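PDB 2X7Q: possible thiamine biosynthesis enzyme from Candida albicans, which is of unknown function but has the periplasmic binding protein fold of the SsuA/TauA family, consistent with binding a small, possibly thiamine-related, ligand. Local coordinates for residues Asp284-Lys287 and Val291-Glu294; Tyr131-Val136 and Ala173-Tyr178; Thr113-Leu118 and His139-Pro144; Gly56-Leu61 and Asp68-Leu73. The protein carries 1 engineered substitution. All blocks are in the same frame, centred on the assembly; numbering follows the deposited sequence. Where two conformers were deposited one is given.

Contact 1 (Asp284-Lys287 and Val291-Glu294); sequences DTLK and VLAE
K287 reaches from the last turns of helix 275-289 to the loop 291-294, where it meets the carbonyls of L292 and E294. From CB the chain sets off with CG anti to the backbone N, then bends at chi2 (66°), and this bend turns the outer half toward the loop. CD comes to rest against the backbone oxygen of L292, with CD to O at 3.4 Å. Next, CE passes 3.6 Å from O of E294. At the tip, NZ donates to that same O of E294 at 2.9 Å, standing above the carbonyl plane, 62° out of it; the O of A293 lies 3.1 Å from NZ as well. The ammonium group thus sits among loop carbonyls, while the E294 carboxylate does not touch it.

L286 marks the buried side. Its O accepts a bent bond from V291 N (3.0 Å, N-H...O angle 130°), and its CB meets V291 CB at 4.1 Å. Beyond these two residues lies helix 129-141, where L286 rests on V132 and V291 on F135. The geometry is that of a helix C-terminus whose chain folds back on its final turns, here in the connection between helices 275-289 and 296-306.

Contact 2 (Tyr131-Val136 and Ala173-Tyr178); sequences YVMSFV and AFMWEY
M175 meets M133 and S134 on the inner side of helix 129-141, whereas the rings of Y131 and F135 are on the side of the helix turned from the strand. The Y131 ring carries F135 on one face, with F135 CE1 3.3 Å above its plane and offset toward the rim; Y131 also meets the ring of F149, the planes at about 55°. F135 in turn has the O of Y131 at its edge, in the ring plane. On the strand, W176 stacks with F155.

The framework is a beta-alpha-beta unit of the second lobe of the binding-protein fold: helix 129-141 connects parallel strands 120-123 and 148-151 and packs on their sheet, here over the neighbouring strand 173-177. The touching residues are buried, and I196 and W101 adjoin both M133 and M175.

Within the helix, Y131 O accepts twice from S134, from OG at 2.6 Å and from N at 3.2 Å. The OG bond fixes the rotation of the hydroxyl, while CB of S134 stays 4.2 Å from SE of M175.

Both methionines are selenomethionines. M175 runs extended through chi2 (179°) and turns only at chi3, carrying its methyl to the helix. Its SE lies 3.6 Å from S134 N and equally far from M133 O, while CE presses on M133 CB at 3.5 Å, tighter than an ordinary van der Waals contact.

Contact 3 (Thr113-Leu118 and His139-Pro144); sequences TDAKQL and HQLGVP
L141 faces A115 and K116 where the end of helix 129-141 meets the turn before strand 120-123. Two named motifs frame the contact: a Schellman motif closes the helix, with G142 as its C-prime residue at positive phi (90°), and an Asx turn at D114 opens the short 3-10 segment 115-117.

L141 and V143 both point toward the turn, one on each side of G142. A115 answers L141 directly: its CB touches CD2 of L141 at 3.6 Å, and CD2 of L141 also passes 4.0 Å from A115 O. K116 instead slants across the pair with its aliphatic part. Its CG is 4.1 Å from CG of L141, and its CD lies 3.9 Å from CG1 of V143, so the methylene chain rests over two branched residues while its charged end is carried onward by a bend at chi3 (-86°).

The contact is partly buried. A115 also touches D194 of strand 190-197, whereas K116 lies at the surface, so the apolar touch grades into a solvent side. The start of K116 is held by the Asx turn: K116 N donates to OD2 of D114 at 2.9 Å, reaching that oxygen from above the carboxylate plane, 61° out of it.

Contact 4 (Gly56-Leu61 and Asp68-Leu73); sequences GRLINL and DIAIGL
L58 is the helix residue that reaches strand 69-73, and the tight part of the contact is built on it. Its CB lies 3.9 Å from CB of A70. Further out, CD1 settles on the strand backbone, 3.5 Å from O of I71 and 3.6 Å from CA of G72. The absence of a side chain at G72 is what admits a methyl so close to the main chain. With CG beside the backbone N (chi1 -63°), L58 spans the gap between axes that approach to 8.5 Å and run nearly antiparallel, at 164°.

L61 forms the looser margin of the same face: it points toward the strand but makes no contact with 68-73, packing instead on A20, E66 and V67. On the solvent side, R57 and N60 are exposed and do not touch the strand. The helix lies in a beta-alpha-beta crossover from strand 46-50 to strand 69-73, over the intervening strand 17-21.

The fit is carried by apolar carbons set against small residues and a backbone carbonyl. Polar needs are met elsewhere, as where buried D68 pairs with K215. The chemistry therefore implies cohesion by shape and dispersion, with little directional bonding between helix and strand.

From the N terminus, contact 4 comes first, closing the short turn between helix 55-63 and strand 69-73 in the first lobe. Contacts 3 and 2 follow in the second lobe and cross: 113-118 opens, 131-136 comes next, 139-144 completes contact 3, and 173-178 completes contact 2. Both draw on helix 129-141, and they touch where A173 CB meets L118 CD2 at 3.4 Å. Contact 1 closes last, a local loop at the end of helix 275-289. It abuts contact 2, with L286 CD2 3.5 Å from V132 CG1, bringing helix 275-289 and the loop after it against helix 129-141. Contacts 3 and 4 lie farthest apart, their centres about 31 Å from each other.

Contact 1 (Asp284-Lys287 and Val291-Glu294)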
loop_
_atom_site.group_PDB
_atom_site.type_symbol
_atom_site.label_atom_id
_atom_site.label_comp_id
_atom_site.label_asym_id
_atom_site.label_seq_id
_atom_site.Cartn_x
_atom_site.Cartn_y
_atom_site.Cartn_z
ATOM N N ASP A 284 9.467 -5.924 13.306
ATOM C CA ASP A 284 10.463 -6.975 13.485
ATOM C C ASP A 284 11.126 -7.350 12.163
ATOM O O ASP A 284 12.314 -7.669 12.125
ATOM C CB ASP A 284 9.834 -8.212 14.133
ATOM C CG ASP A 284 9.466 -7.986 15.586
ATOM O OD1 ASP A 284 9.803 -6.913 16.128
ATOM O OD2 ASP A 284 8.840 -8.883 16.188
ATOM N N THR A 285 10.357 -7.308 11.080
ATOM C CA THR A 285 10.887 -7.635 9.760
ATOM C C THR A 285 11.795 -6.525 9.241
ATOM O O THR A 285 12.904 -6.786 8.776
ATOM C CB THR A 285 9.763 -7.887 8.737
ATOM O OG1 THR A 285 8.991 -9.024 9.142
ATOM C CG2 THR A 285 10.347 -8.145 7.358
ATOM N N LEU A 286 11.321 -5.286 9.330
ATOM C CA LEU A 286 12.090 -4.134 8.869
ATOM C C LEU A 286 13.364 -3.944 9.687
ATOM O O LEU A 286 14.441 -3.722 9.133
ATOM C CB LEU A 286 11.239 -2.864 8.916
ATOM C CG LEU A 286 9.995 -2.850 8.025
ATOM C CD1 LEU A 286 9.259 -1.521 8.145
ATOM C CD2 LEU A 286 10.366 -3.132 6.582
ATOM N N LYS A 287 13.232 -4.036 11.006
ATOM C CA LYS A 287 14.375 -3.917 11.903
ATOM C C LYS A 287 15.428 -4.969 11.579
ATOM O O LYS A 287 16.623 -4.671 11.521
ATOM C CB LYS A 287 13.926 -4.058 13.360
ATOM C CG LYS A 287 15.054 -4.012 14.379
ATOM C CD LYS A 287 15.718 -2.651 14.415
ATOM C CE LYS A 287 16.816 -2.600 15.467
ATOM N NZ LYS A 287 17.478 -1.258 15.518
ATOM N N VAL A 291 16.170 -1.949 7.447
ATOM C CA VAL A 291 15.435 -0.763 7.020
ATOM C C VAL A 291 15.321 0.247 8.158
ATOM O O VAL A 291 15.505 1.447 7.955
ATOM C CB VAL A 291 14.025 -1.121 6.513
ATOM C CG1 VAL A 291 13.249 0.138 6.155
ATOM C CG2 VAL A 291 14.115 -2.053 5.313
ATOM N N LEU A 292 15.013 -0.249 9.352
ATOM C CA LEU A 292 14.893 0.608 10.528
ATOM C C LEU A 292 16.106 0.475 11.443
ATOM O O LEU A 292 16.505 -0.634 11.798
ATOM C CB LEU A 292 13.611 0.291 11.300
ATOM C CG LEU A 292 12.360 1.098 10.943
ATOM C CD1 LEU A 292 12.210 1.246 9.444
ATOM C CD2 LEU A 292 11.121 0.442 11.543
ATOM N N ALA A 293 16.688 1.610 11.819
ATOM C CA ALA A 293 17.872 1.622 12.668
ATOM C C ALA A 293 17.524 1.964 14.115
ATOM O O ALA A 293 18.297 1.685 15.031
ATOM C CB ALA A 293 18.903 2.595 12.125
ATOM N N GLU A 294 16.360 2.575 14.314
ATOM C CA GLU A 294 15.903 2.937 15.651
ATOM C C GLU A 294 15.761 1.700 16.533
ATOM O O GLU A 294 15.401 0.624 16.053
ATOM C CB GLU A 294 14.571 3.689 15.582
ATOM C CG GLU A 294 14.666 5.092 14.992
ATOM C CD GLU A 294 14.852 5.092 13.485
ATOM O OE1 GLU A 294 14.644 4.035 12.854
ATOM O OE2 GLU A 294 15.202 6.153 12.928
#

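Contact 2 (Tyr131-Val136 and Ala173-Tyr178)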
loop_
_atom_site.group_PDB
_atom_site.type_symbol
_atom_site.label_atom_id
_atom_site.label_comp_id
_atom_site.label_asym_id
_atom_site.label_seq_id
_atom_site.Cartn_x
_atom_site.Cartn_y
_atom_site.Cartn_z
ATOM N N TYR A 131 11.500 -0.024 -2.706
ATOM C CA TYR A 131 12.780 0.185 -2.039
ATOM C C TYR A 131 12.876 -0.648 -0.764
ATOM O O TYR A 131 13.840 -1.383 -0.566
ATOM C CB TYR A 131 12.977 1.669 -1.718
ATOM C CG TYR A 131 14.183 1.955 -0.850
ATOM C CD1 TYR A 131 14.054 2.090 0.526
ATOM C CD2 TYR A 131 15.448 2.089 -1.406
ATOM C CE1 TYR A 131 15.151 2.349 1.325
ATOM C CE2 TYR A 131 16.552 2.348 -0.615
ATOM C CZ TYR A 131 16.398 2.477 0.750
ATOM O OH TYR A 131 17.493 2.736 1.540
ATOM N N VAL A 132 11.872 -0.525 0.097
ATOM C CA VAL A 132 11.854 -1.242 1.368
ATOM C C VAL A 132 11.907 -2.755 1.173
ATOM O O VAL A 132 12.672 -3.448 1.843
ATOM C CB VAL A 132 10.603 -0.884 2.194
ATOM C CG1 VAL A 132 10.391 -1.898 3.307
ATOM C CG2 VAL A 132 10.717 0.525 2.748
HETATM N N MSE A 133 11.100 -3.259 0.247
HETATM C CA MSE A 133 11.006 -4.695 0.006
HETATM C C MSE A 133 12.301 -5.291 -0.534
HETATM O O MSE A 133 12.514 -6.496 -0.436
HETATM C CB MSE A 133 9.848 -5.008 -0.945
HETATM C CG MSE A 133 8.471 -4.813 -0.336
HETATM SE SE MSE A 133 8.221 -5.892 1.268
HETATM C CE MSE A 133 8.556 -7.642 0.508
ATOM N N SER A 134 13.159 -4.454 -1.109
ATOM C CA SER A 134 14.436 -4.933 -1.624
ATOM C C SER A 134 15.313 -5.402 -0.470
ATOM O O SER A 134 16.079 -6.355 -0.607
ATOM C CB SER A 134 15.149 -3.847 -2.433
ATOM O OG SER A 134 15.694 -2.847 -1.595
ATOM N N PHE A 135 15.194 -4.727 0.670
ATOM C CA PHE A 135 15.919 -5.113 1.875
ATOM C C PHE A 135 15.367 -6.419 2.441
ATOM O O PHE A 135 16.125 -7.318 2.799
ATOM C CB PHE A 135 15.833 -4.008 2.930
ATOM C CG PHE A 135 16.643 -2.784 2.600
ATOM C CD1 PHE A 135 16.164 -1.835 1.709
ATOM C CD2 PHE A 135 17.881 -2.579 3.187
ATOM C CE1 PHE A 135 16.907 -0.710 1.407
ATOM C CE2 PHE A 135 18.629 -1.454 2.890
ATOM C CZ PHE A 135 18.140 -0.518 1.999
ATOM N N VAL A 136 14.043 -6.514 2.520
ATOM C CA VAL A 136 13.387 -7.717 3.017
ATOM C C VAL A 136 13.770 -8.927 2.168
ATOM O O VAL A 136 14.075 -9.995 2.696
ATOM C CB VAL A 136 11.854 -7.551 3.034
ATOM C CG1 VAL A 136 11.174 -8.851 3.431
ATOM C CG2 VAL A 136 11.452 -6.424 3.973
ATOM N N ALA A 173 17.336 -5.098 -11.650
ATOM C CA ALA A 173 15.978 -5.532 -11.344
ATOM C C ALA A 173 15.217 -4.501 -10.516
ATOM O O ALA A 173 15.813 -3.617 -9.902
ATOM C CB ALA A 173 15.998 -6.870 -10.623
ATOM N N PHE A 174 13.893 -4.626 -10.513
ATOM C CA PHE A 174 13.032 -3.783 -9.693
ATOM C C PHE A 174 11.884 -4.627 -9.150
ATOM O O PHE A 174 11.628 -5.725 -9.643
ATOM C CB PHE A 174 12.494 -2.603 -10.507
ATOM C CG PHE A 174 11.507 -2.997 -11.573
ATOM C CD1 PHE A 174 11.941 -3.373 -12.833
ATOM C CD2 PHE A 174 10.146 -2.981 -11.316
ATOM C CE1 PHE A 174 11.036 -3.731 -13.817
ATOM C CE2 PHE A 174 9.237 -3.337 -12.292
ATOM C CZ PHE A 174 9.682 -3.714 -13.543
HETATM N N MSE A 175 11.195 -4.120 -8.136
HETATM C CA MSE A 175 10.095 -4.860 -7.531
HETATM C C MSE A 175 8.779 -4.095 -7.663
HETATM O O MSE A 175 8.713 -2.893 -7.395
HETATM C CB MSE A 175 10.397 -5.162 -6.062
HETATM C CG MSE A 175 11.677 -5.940 -5.847
HETATM SE SE MSE A 175 12.053 -6.294 -3.977
HETATM C CE MSE A 175 10.420 -7.234 -3.518
ATOM N N TRP A 176 7.732 -4.800 -8.080
ATOM C CA TRP A 176 6.432 -4.179 -8.292
ATOM C C TRP A 176 5.327 -5.201 -8.056
ATOM O O TRP A 176 5.555 -6.406 -8.162
ATOM C CB TRP A 176 6.346 -3.619 -9.714
ATOM C CG TRP A 176 5.499 -2.391 -9.832
ATOM C CD1 TRP A 176 4.250 -2.303 -10.373
ATOM C CD2 TRP A 176 5.842 -1.066 -9.397
ATOM N NE1 TRP A 176 3.795 -1.007 -10.305
ATOM C CE2 TRP A 176 4.750 -0.233 -9.711
ATOM C CE3 TRP A 176 6.964 -0.513 -8.776
ATOM C CZ2 TRP A 176 4.753 1.132 -9.420
ATOM C CZ3 TRP A 176 6.961 0.842 -8.491
ATOM C CH2 TRP A 176 5.864 1.649 -8.812
ATOM N N GLU A 177 4.132 -4.720 -7.729
ATOM C CA GLU A 177 3.004 -5.607 -7.471
ATOM C C GLU A 177 2.822 -6.582 -8.632
ATOM O O GLU A 177 2.861 -6.186 -9.797
ATOM C CB GLU A 177 1.728 -4.798 -7.226
ATOM C CG GLU A 177 0.576 -5.609 -6.652
ATOM C CD GLU A 177 -0.131 -6.442 -7.704
ATOM O OE1 GLU A 177 -0.566 -5.867 -8.725
ATOM O OE2 GLU A 177 -0.250 -7.670 -7.510
ATOM N N TYR A 178 2.634 -7.857 -8.305
ATOM C CA TYR A 178 2.594 -8.919 -9.309
ATOM C C TYR A 178 1.577 -8.689 -10.423
ATOM O O TYR A 178 1.948 -8.568 -11.589
ATOM C CB TYR A 178 2.340 -10.279 -8.651
ATOM C CG TYR A 178 2.111 -11.396 -9.645
ATOM C CD1 TYR A 178 3.157 -11.895 -10.413
ATOM C CD2 TYR A 178 0.849 -11.953 -9.815
ATOM C CE1 TYR A 178 2.952 -12.912 -11.324
ATOM C CE2 TYR A 178 0.636 -12.972 -10.725
ATOM C CZ TYR A 178 1.691 -13.447 -11.477
ATOM O OH TYR A 178 1.486 -14.462 -12.386
#

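Contact 3 (Thr113-Leu118 and His139-Pro144)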
loop_
_atom_site.group_PDB
_atom_site.type_symbol
_atom_site.label_atom_id
_atom_site.label_comp_id
_atom_site.label_asym_id
_atom_site.label_seq_id
_atom_site.Cartn_x
_atom_site.Cartn_y
_atom_site.Cartn_z
ATOM N N THR A 113 19.650 -13.689 -13.986
ATOM C CA THR A 113 18.717 -14.809 -14.062
ATOM C C THR A 113 18.198 -15.187 -12.676
ATOM O O THR A 113 17.066 -15.652 -12.529
ATOM C CB THR A 113 19.369 -16.047 -14.710
ATOM O OG1 THR A 113 20.406 -16.547 -13.857
ATOM C CG2 THR A 113 19.960 -15.688 -16.064
ATOM N N ASP A 114 19.035 -14.986 -11.662
ATOM C CA ASP A 114 18.671 -15.292 -10.282
ATOM C C ASP A 114 18.682 -14.033 -9.416
ATOM O O ASP A 114 19.424 -13.088 -9.688
ATOM C CB ASP A 114 19.620 -16.342 -9.700
ATOM C CG ASP A 114 19.288 -16.696 -8.261
ATOM O OD1 ASP A 114 18.259 -17.363 -8.030
ATOM O OD2 ASP A 114 20.058 -16.310 -7.360
ATOM N N ALA A 115 17.856 -14.031 -8.374
ATOM C CA ALA A 115 17.711 -12.874 -7.498
ATOM C C ALA A 115 19.006 -12.523 -6.771
ATOM O O ALA A 115 19.241 -11.364 -6.435
ATOM C CB ALA A 115 16.586 -13.111 -6.495
ATOM N N LYS A 116 19.842 -13.527 -6.524
ATOM C CA LYS A 116 21.091 -13.311 -5.803
ATOM C C LYS A 116 22.135 -12.580 -6.646
ATOM O O LYS A 116 23.150 -12.121 -6.123
ATOM C CB LYS A 116 21.653 -14.636 -5.269
ATOM C CG LYS A 116 20.824 -15.241 -4.136
ATOM C CD LYS A 116 21.631 -16.229 -3.288
ATOM C CE LYS A 116 21.623 -17.634 -3.866
ATOM N NZ LYS A 116 22.272 -18.608 -2.948
ATOM N N GLN A 117 21.873 -12.456 -7.945
ATOM C CA GLN A 117 22.799 -11.781 -8.850
ATOM C C GLN A 117 22.560 -10.275 -8.900
ATOM O O GLN A 117 23.271 -9.549 -9.593
ATOM C CB GLN A 117 22.685 -12.361 -10.261
ATOM C CG GLN A 117 23.154 -13.797 -10.390
ATOM C CD GLN A 117 23.056 -14.313 -11.812
ATOM O OE1 GLN A 117 24.058 -14.411 -12.522
ATOM N NE2 GLN A 117 21.842 -14.643 -12.238
ATOM N N LEU A 118 21.564 -9.809 -8.155
ATOM C CA LEU A 118 21.172 -8.404 -8.201
ATOM C C LEU A 118 22.163 -7.484 -7.490
ATOM O O LEU A 118 22.626 -7.785 -6.389
ATOM C CB LEU A 118 19.769 -8.215 -7.619
ATOM C CG LEU A 118 18.655 -9.021 -8.286
ATOM C CD1 LEU A 118 17.302 -8.642 -7.703
ATOM C CD2 LEU A 118 18.671 -8.814 -9.789
ATOM N N HIS A 139 17.416 -10.050 2.788
ATOM C CA HIS A 139 17.577 -10.798 4.036
ATOM C C HIS A 139 17.129 -12.253 3.894
ATOM O O HIS A 139 17.761 -13.155 4.437
ATOM C CB HIS A 139 16.833 -10.109 5.186
ATOM C CG HIS A 139 17.002 -10.777 6.511
ATOM N ND1 HIS A 139 18.116 -10.585 7.315
ATOM C CD2 HIS A 139 16.201 -11.625 7.198
ATOM C CE1 HIS A 139 17.989 -11.286 8.417
ATOM N NE2 HIS A 139 16.830 -11.932 8.376
ATOM N N GLN A 140 16.047 -12.477 3.153
ATOM C CA GLN A 140 15.531 -13.822 2.931
ATOM C C GLN A 140 16.444 -14.618 2.003
ATOM O O GLN A 140 16.515 -15.841 2.086
ATOM C CB GLN A 140 14.122 -13.757 2.345
ATOM C CG GLN A 140 13.507 -15.110 2.057
ATOM C CD GLN A 140 12.216 -15.000 1.280
ATOM O OE1 GLN A 140 11.219 -14.486 1.785
ATOM N NE2 GLN A 140 12.225 -15.486 0.044
ATOM N N LEU A 141 17.140 -13.912 1.118
ATOM C CA LEU A 141 18.048 -14.541 0.164
ATOM C C LEU A 141 19.357 -14.953 0.825
ATOM O O LEU A 141 20.064 -15.826 0.325
ATOM C CB LEU A 141 18.324 -13.598 -1.009
ATOM C CG LEU A 141 17.491 -13.820 -2.272
ATOM C CD1 LEU A 141 16.121 -14.373 -1.927
ATOM C CD2 LEU A 141 17.366 -12.526 -3.060
ATOM N N GLY A 142 19.669 -14.328 1.956
ATOM C CA GLY A 142 20.890 -14.628 2.679
ATOM C C GLY A 142 22.048 -13.761 2.230
ATOM O O GLY A 142 23.183 -13.943 2.671
ATOM N N VAL A 143 21.756 -12.814 1.348
ATOM C CA VAL A 143 22.770 -11.900 0.841
ATOM C C VAL A 143 22.674 -10.555 1.555
ATOM O O VAL A 143 21.628 -10.217 2.108
ATOM C CB VAL A 143 22.626 -11.691 -0.679
ATOM C CG1 VAL A 143 22.760 -13.016 -1.409
ATOM C CG2 VAL A 143 21.294 -11.031 -1.003
ATOM N N PRO A 144 23.773 -9.784 1.555
ATOM C CA PRO A 144 23.760 -8.454 2.174
ATOM C C PRO A 144 22.824 -7.510 1.425
ATOM O O PRO A 144 22.655 -7.650 0.213
ATOM C CB PRO A 144 25.212 -7.987 2.026
ATOM C CG PRO A 144 25.747 -8.765 0.870
ATOM C CD PRO A 144 25.083 -10.108 0.967
#

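Contact 4 (Gly56-Leu61 and Asp68-Leu73)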
loop_
_atom_site.group_PDB
_atom_site.type_symbol
_atom_site.label_atom_id
_atom_site.label_comp_id
_atom_site.label_asym_id
_atom_site.label_seq_id
_atom_site.Cartn_x
_atom_site.Cartn_y
_atom_site.Cartn_z
ATOM N N GLY A 56 4.129 7.202 -0.906
ATOM C CA GLY A 56 5.100 8.255 -0.674
ATOM C C GLY A 56 4.457 9.628 -0.679
ATOM O O GLY A 56 4.721 10.450 0.198
ATOM N N ARG A 57 3.602 9.873 -1.668
ATOM C CA ARG A 57 2.920 11.155 -1.792
ATOM C C ARG A 57 1.755 11.233 -0.812
ATOM O O ARG A 57 1.394 12.315 -0.349
ATOM C CB ARG A 57 2.418 11.365 -3.223
ATOM C CG ARG A 57 1.909 12.776 -3.503
ATOM C CD ARG A 57 1.123 12.853 -4.804
ATOM N NE ARG A 57 0.739 14.226 -5.126
ATOM C CZ ARG A 57 -0.117 14.562 -6.087
ATOM N NH1 ARG A 57 -0.697 13.627 -6.828
ATOM N NH2 ARG A 57 -0.403 15.838 -6.306
ATOM N N LEU A 58 1.170 10.080 -0.507
ATOM C CA LEU A 58 0.084 9.999 0.464
ATOM C C LEU A 58 0.496 10.604 1.802
ATOM O O LEU A 58 -0.243 11.393 2.388
ATOM C CB LEU A 58 -0.357 8.546 0.662
ATOM C CG LEU A 58 -0.950 7.825 -0.551
ATOM C CD1 LEU A 58 -1.407 6.423 -0.171
ATOM C CD2 LEU A 58 -2.102 8.624 -1.131
ATOM N N ILE A 59 1.680 10.230 2.280
ATOM C CA ILE A 59 2.189 10.753 3.542
ATOM C C ILE A 59 2.452 12.256 3.448
ATOM O O ILE A 59 2.175 13.003 4.387
ATOM C CB ILE A 59 3.478 10.031 3.984
ATOM C CG1 ILE A 59 3.223 8.533 4.157
ATOM C CG2 ILE A 59 4.008 10.631 5.278
ATOM C CD1 ILE A 59 4.449 7.747 4.569
ATOM N N ASN A 60 2.990 12.691 2.312
ATOM C CA ASN A 60 3.240 14.108 2.081
ATOM C C ASN A 60 1.947 14.921 2.111
ATOM O O ASN A 60 1.906 16.024 2.653
ATOM C CB ASN A 60 3.964 14.319 0.748
ATOM C CG ASN A 60 5.384 13.802 0.768
ATOM O OD1 ASN A 60 5.935 13.515 1.828
ATOM N ND2 ASN A 60 5.988 13.685 -0.408
ATOM N N LEU A 61 0.893 14.364 1.524
ATOM C CA LEU A 61 -0.408 15.019 1.496
ATOM C C LEU A 61 -0.993 15.133 2.902
ATOM O O LEU A 61 -1.651 16.119 3.230
ATOM C CB LEU A 61 -1.369 14.259 0.578
ATOM C CG LEU A 61 -0.978 14.189 -0.900
ATOM C CD1 LEU A 61 -1.937 13.297 -1.673
ATOM C CD2 LEU A 61 -0.924 15.581 -1.512
ATOM N N ASP A 68 -7.325 14.516 4.315
ATOM C CA ASP A 68 -7.627 14.116 5.682
ATOM C C ASP A 68 -7.306 12.644 5.922
ATOM O O ASP A 68 -6.862 12.264 7.005
ATOM C CB ASP A 68 -9.099 14.385 5.996
ATOM C CG ASP A 68 -9.477 15.841 5.818
ATOM O OD1 ASP A 68 -8.938 16.690 6.556
ATOM O OD2 ASP A 68 -10.318 16.140 4.944
ATOM N N ILE A 69 -7.528 11.821 4.902
ATOM C CA ILE A 69 -7.310 10.383 5.013
ATOM C C ILE A 69 -6.505 9.846 3.830
ATOM O O ILE A 69 -6.622 10.348 2.709
ATOM C CB ILE A 69 -8.652 9.618 5.108
ATOM C CG1 ILE A 69 -9.460 10.106 6.313
ATOM C CG2 ILE A 69 -8.417 8.120 5.194
ATOM C CD1 ILE A 69 -10.759 9.360 6.523
ATOM N N ALA A 70 -5.688 8.827 4.086
ATOM C CA ALA A 70 -4.899 8.188 3.037
ATOM C C ALA A 70 -4.977 6.668 3.138
ATOM O O ALA A 70 -4.825 6.107 4.221
ATOM C CB ALA A 70 -3.455 8.655 3.092
ATOM N N ILE A 71 -5.226 6.011 2.008
ATOM C CA ILE A 71 -5.257 4.552 1.953
ATOM C C ILE A 71 -4.010 4.045 1.231
ATOM O O ILE A 71 -3.953 4.057 -0.001
ATOM C CB ILE A 71 -6.500 4.040 1.197
ATOM C CG1 ILE A 71 -7.757 4.790 1.645
ATOM C CG2 ILE A 71 -6.666 2.537 1.388
ATOM C CD1 ILE A 71 -8.486 4.137 2.801
ATOM N N GLY A 72 -3.012 3.599 1.991
ATOM C CA GLY A 72 -1.751 3.181 1.403
ATOM C C GLY A 72 -1.156 1.927 2.015
ATOM O O GLY A 72 -1.779 1.275 2.854
ATOM N N LEU A 73 0.056 1.586 1.588
ATOM C CA LEU A 73 0.727 0.383 2.068
ATOM C C LEU A 73 1.088 0.486 3.548
ATOM O O LEU A 73 1.459 1.554 4.035
ATOM C CB LEU A 73 1.974 0.085 1.230
ATOM C CG LEU A 73 1.735 -0.145 -0.265
ATOM C CD1 LEU A 73 3.051 -0.351 -1.002
ATOM C CD2 LEU A 73 0.802 -1.325 -0.489
#